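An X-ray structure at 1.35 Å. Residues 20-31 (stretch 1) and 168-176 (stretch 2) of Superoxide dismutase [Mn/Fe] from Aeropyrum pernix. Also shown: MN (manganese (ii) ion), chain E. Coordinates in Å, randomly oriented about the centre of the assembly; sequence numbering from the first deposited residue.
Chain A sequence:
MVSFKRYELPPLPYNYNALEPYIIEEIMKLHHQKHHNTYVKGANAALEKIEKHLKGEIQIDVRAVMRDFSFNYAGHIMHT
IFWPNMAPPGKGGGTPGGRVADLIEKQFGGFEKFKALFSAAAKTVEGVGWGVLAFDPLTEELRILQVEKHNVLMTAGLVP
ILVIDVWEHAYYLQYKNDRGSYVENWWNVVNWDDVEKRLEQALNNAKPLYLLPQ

Stretch 1 (20-31) EPYIIEEIMKLH
Stretch 2, residues 168-176: EHAYYLQYK

Two histidines 138 residues apart in sequence bring their NE2 atoms within 3.1 Å of each other, His 31 NE2 to His 169 NE2, without a hydrogen bond, because each binds the same manganese ion: His 31 NE2 and His 169 NE2 both lie 2.2 Å from MN. Water 1 sits 2.1 Å from the metal, and two further ligand atoms come from elsewhere in the structure. The imidazoles meet as an offset edge-to-face pair, the edge of His 169 toward the face of His 31, with centroids 4.6 Å apart and planes at 68°. His 31 is t at chi1 (-159°) and His 169 is p (67°); both CA-to-CB bonds point sideways, yet the ring ends converge.

The example illustrates how one contact can combine shared metal binding, apolar packing and side-chain-to-backbone hydrogen bonds. Stretch 1 enters through a cis peptide before Pro 21 and becomes helical at 25-31, with Ile 24 (-70/155) as N-cap. In stretch 2, residues 168-170 have helical phi/psi, Tyr 171 occupies the N-cap position before helix 172-175, and Lys 176 leaves it with positive phi (54°). The two stretches run in opposite directions: Ile 24 CA lies 6.8 Å from Gln 174 CA, and Ile 27 CA 6.6 Å from Ala 170 CA.

At the end remote from the metal, extended Gln 174 (chi1 t, chi2 t) reads the backbone with both ends of its amide. Gln 174 NE2 donates to Pro 21 O at 2.9 Å and weakly to Tyr 22 O at 3.3 Å, while Gln 174 OE1 accepts from Ile 24 N at 2.9 Å. Tyr 175 OH (chi1 m) donates to Tyr 22 O at 2.6 Å.

Between these sites, the CA-to-CB bonds of Ile 27 (m, t), Leu 30 (m, t) and Leu 173 (m, t) all point toward the opposite stretch, so their apolar side chains pack together. Ile 27 CG1 lies 3.9 Å from Leu 173 CB and Ile 27 CG2 3.5 Å from Ala 170 O; Leu 30 CD1 meets Leu 173 CD1 at 3.7 Å.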

# COMPACT_ATOMS: atom_id res chain seq x y z
N GLU A 20 -4.38 33.87 0.40
CA GLU A 20 -4.44 34.40 -0.96
C GLU A 20 -3.25 35.32 -1.22
O GLU A 20 -2.76 35.97 -0.29
CB GLU A 20 -5.77 35.11 -1.20
CG GLU A 20 -6.96 34.17 -1.08
CD GLU A 20 -8.24 34.69 -1.68
OE1 GLU A 20 -8.40 35.93 -1.80
OE2 GLU A 20 -9.10 33.85 -2.04
N PRO A 21 -2.76 35.37 -2.47
CA PRO A 21 -3.30 34.70 -3.66
C PRO A 21 -2.82 33.25 -3.85
O PRO A 21 -3.22 32.61 -4.82
CB PRO A 21 -2.77 35.57 -4.80
CG PRO A 21 -1.45 36.04 -4.30
CD PRO A 21 -1.59 36.20 -2.80
N TYR A 22 -1.98 32.76 -2.94
CA TYR A 22 -1.29 31.48 -3.13
C TYR A 22 -2.19 30.25 -2.98
O TYR A 22 -2.04 29.29 -3.73
CB TYR A 22 -0.06 31.41 -2.22
CG TYR A 22 0.83 32.60 -2.46
CD1 TYR A 22 0.93 33.63 -1.53
CD2 TYR A 22 1.54 32.72 -3.66
CE1 TYR A 22 1.74 34.75 -1.78
CE2 TYR A 22 2.34 33.82 -3.91
CZ TYR A 22 2.44 34.82 -2.97
OH TYR A 22 3.25 35.91 -3.24
N ILE A 23 -3.11 30.30 -2.03
CA ILE A 23 -4.15 29.28 -1.91
C ILE A 23 -5.48 29.98 -1.71
O ILE A 23 -5.65 30.72 -0.74
CB ILE A 23 -3.87 28.28 -0.75
CG1 ILE A 23 -2.45 27.72 -0.84
CG2 ILE A 23 -4.89 27.15 -0.79
CD1 ILE A 23 -2.02 26.90 0.37
N ILE A 24 -6.42 29.75 -2.63
CA ILE A 24 -7.69 30.49 -2.63
C ILE A 24 -8.62 30.12 -1.47
O ILE A 24 -8.55 29.00 -0.92
CB ILE A 24 -8.46 30.37 -3.98
CG1 ILE A 24 -8.73 28.91 -4.34
CG2 ILE A 24 -7.72 31.12 -5.09
CD1 ILE A 24 -9.72 28.72 -5.49
N GLU A 25 -9.49 31.06 -1.12
CA GLU A 25 -10.43 30.90 -0.02
C GLU A 25 -11.29 29.64 -0.13
O GLU A 25 -11.49 28.96 0.88
CB GLU A 25 -11.33 32.14 0.09
CG GLU A 25 -12.33 32.11 1.24
CD GLU A 25 -13.21 33.35 1.29
OE1 GLU A 25 -13.70 33.79 0.23
OE2 GLU A 25 -13.42 33.88 2.41
N GLU A 26 -11.79 29.34 -1.33
CA GLU A 26 -12.70 28.20 -1.47
C GLU A 26 -12.01 26.90 -1.10
O GLU A 26 -12.63 26.03 -0.48
CB GLU A 26 -13.29 28.11 -2.88
CG GLU A 26 -14.41 27.06 -2.96
CD GLU A 26 -14.97 26.86 -4.35
OE1 GLU A 26 -15.91 26.04 -4.47
OE2 GLU A 26 -14.48 27.48 -5.31
N ILE A 27 -10.75 26.76 -1.49
CA ILE A 27 -9.97 25.58 -1.11
C ILE A 27 -9.81 25.50 0.40
O ILE A 27 -10.10 24.48 1.01
CB ILE A 27 -8.59 25.54 -1.78
CG1 ILE A 27 -8.74 25.25 -3.28
CG2 ILE A 27 -7.69 24.48 -1.12
CD1 ILE A 27 -7.46 25.36 -4.08
N MET A 28 -9.36 26.59 1.02
CA MET A 28 -9.14 26.58 2.46
C MET A 28 -10.41 26.18 3.22
O MET A 28 -10.35 25.39 4.16
CB MET A 28 -8.64 27.94 2.95
CG MET A 28 -7.28 28.36 2.39
SD MET A 28 -5.95 27.20 2.71
CE MET A 28 -5.88 27.17 4.50
N LYS A 29 -11.55 26.71 2.78
CA LYS A 29 -12.83 26.42 3.44
C LYS A 29 -13.25 24.96 3.29
O LYS A 29 -13.56 24.30 4.28
CB LYS A 29 -13.93 27.37 2.93
CG LYS A 29 -15.23 27.26 3.70
CD LYS A 29 -16.17 28.40 3.35
CE LYS A 29 -17.41 28.40 4.24
NZ LYS A 29 -17.08 28.75 5.65
N LEU A 30 -13.27 24.45 2.06
CA LEU A 30 -13.61 23.05 1.83
C LEU A 30 -12.62 22.12 2.52
O LEU A 30 -12.99 21.11 3.10
CB LEU A 30 -13.64 22.73 0.34
CG LEU A 30 -14.74 23.36 -0.50
CD1 LEU A 30 -14.41 23.21 -1.98
CD2 LEU A 30 -16.09 22.72 -0.20
N HIS A 31 -11.34 22.49 2.46
CA HIS A 31 -10.28 21.64 2.97
C HIS A 31 -10.44 21.43 4.47
O HIS A 31 -10.28 20.31 4.98
CB HIS A 31 -8.94 22.28 2.67
CG HIS A 31 -7.79 21.32 2.68
ND1 HIS A 31 -6.51 21.68 2.32
CD2 HIS A 31 -7.74 20.00 2.99
CE1 HIS A 31 -5.72 20.64 2.42
NE2 HIS A 31 -6.44 19.60 2.82
N GLU A 168 -5.10 16.01 -4.22
CA GLU A 168 -5.64 16.86 -5.28
C GLU A 168 -6.56 17.95 -4.72
O GLU A 168 -6.54 19.08 -5.21
CB GLU A 168 -6.31 16.01 -6.36
CG GLU A 168 -5.31 15.12 -7.09
CD GLU A 168 -5.92 14.25 -8.17
OE1 GLU A 168 -7.02 13.69 -7.96
OE2 GLU A 168 -5.28 14.11 -9.23
N HIS A 169 -7.32 17.63 -3.68
CA HIS A 169 -8.21 18.61 -3.06
C HIS A 169 -7.49 19.83 -2.49
O HIS A 169 -8.12 20.86 -2.23
CB HIS A 169 -9.13 17.99 -1.99
CG HIS A 169 -8.42 17.48 -0.77
ND1 HIS A 169 -8.44 16.15 -0.41
CD2 HIS A 169 -7.70 18.12 0.19
CE1 HIS A 169 -7.76 15.99 0.71
NE2 HIS A 169 -7.30 17.16 1.10
N ALA A 170 -6.18 19.72 -2.26
CA ALA A 170 -5.41 20.83 -1.73
C ALA A 170 -5.12 21.92 -2.77
O ALA A 170 -4.76 23.04 -2.41
CB ALA A 170 -4.10 20.33 -1.09
N TYR A 171 -5.29 21.60 -4.05
CA TYR A 171 -4.90 22.55 -5.09
C TYR A 171 -5.76 22.59 -6.35
O TYR A 171 -5.69 23.56 -7.10
CB TYR A 171 -3.44 22.32 -5.49
CG TYR A 171 -3.14 20.94 -6.04
CD1 TYR A 171 -3.36 20.64 -7.39
CD2 TYR A 171 -2.63 19.93 -5.22
CE1 TYR A 171 -3.09 19.37 -7.90
CE2 TYR A 171 -2.35 18.66 -5.72
CZ TYR A 171 -2.58 18.39 -7.05
OH TYR A 171 -2.29 17.14 -7.55
N TYR A 172 -6.57 21.55 -6.59
CA TYR A 172 -7.20 21.38 -7.90
C TYR A 172 -8.10 22.53 -8.36
O TYR A 172 -8.07 22.91 -9.53
CB TYR A 172 -7.96 20.05 -8.01
CG TYR A 172 -7.86 19.46 -9.39
CD1 TYR A 172 -6.84 18.57 -9.71
CD2 TYR A 172 -8.78 19.80 -10.39
CE1 TYR A 172 -6.73 18.03 -10.99
CE2 TYR A 172 -8.67 19.26 -11.67
CZ TYR A 172 -7.65 18.38 -11.96
OH TYR A 172 -7.55 17.85 -13.23
N LEU A 173 -8.88 23.09 -7.44
CA LEU A 173 -9.79 24.18 -7.82
C LEU A 173 -9.05 25.39 -8.40
O LEU A 173 -9.60 26.10 -9.25
CB LEU A 173 -10.66 24.60 -6.64
CG LEU A 173 -11.79 23.66 -6.22
CD1 LEU A 173 -12.48 24.22 -4.99
CD2 LEU A 173 -12.80 23.45 -7.34
N GLN A 174 -7.83 25.62 -7.93
CA GLN A 174 -7.03 26.77 -8.33
C GLN A 174 -6.01 26.42 -9.41
O GLN A 174 -5.90 27.11 -10.43
CB GLN A 174 -6.31 27.34 -7.11
CG GLN A 174 -5.45 28.57 -7.38
CD GLN A 174 -4.88 29.16 -6.10
OE1 GLN A 174 -5.20 28.71 -5.00
NE2 GLN A 174 -4.03 30.17 -6.25
N TYR A 175 -5.25 25.35 -9.18
CA TYR A 175 -4.11 24.99 -10.02
C TYR A 175 -4.42 23.88 -11.01
O TYR A 175 -3.57 23.54 -11.85
CB TYR A 175 -2.91 24.62 -9.14
CG TYR A 175 -2.38 25.78 -8.33
CD1 TYR A 175 -1.48 26.69 -8.88
CD2 TYR A 175 -2.79 25.98 -7.00
CE1 TYR A 175 -1.00 27.76 -8.14
CE2 TYR A 175 -2.31 27.04 -6.26
CZ TYR A 175 -1.41 27.93 -6.83
OH TYR A 175 -0.93 28.99 -6.10
N LYS A 176 -5.62 23.31 -10.92
CA LYS A 176 -6.04 22.18 -11.75
C LYS A 176 -5.01 21.05 -11.61
O LYS A 176 -4.59 20.73 -10.50
CB LYS A 176 -6.27 22.61 -13.22
CG LYS A 176 -7.08 23.91 -13.38
CD LYS A 176 -8.51 23.77 -12.87
CE LYS A 176 -9.20 25.13 -12.71
NZ LYS A 176 -9.55 25.75 -14.01
MN MN E . -5.83 17.50 2.72
O HOH W 1 -4.96 15.57 2.52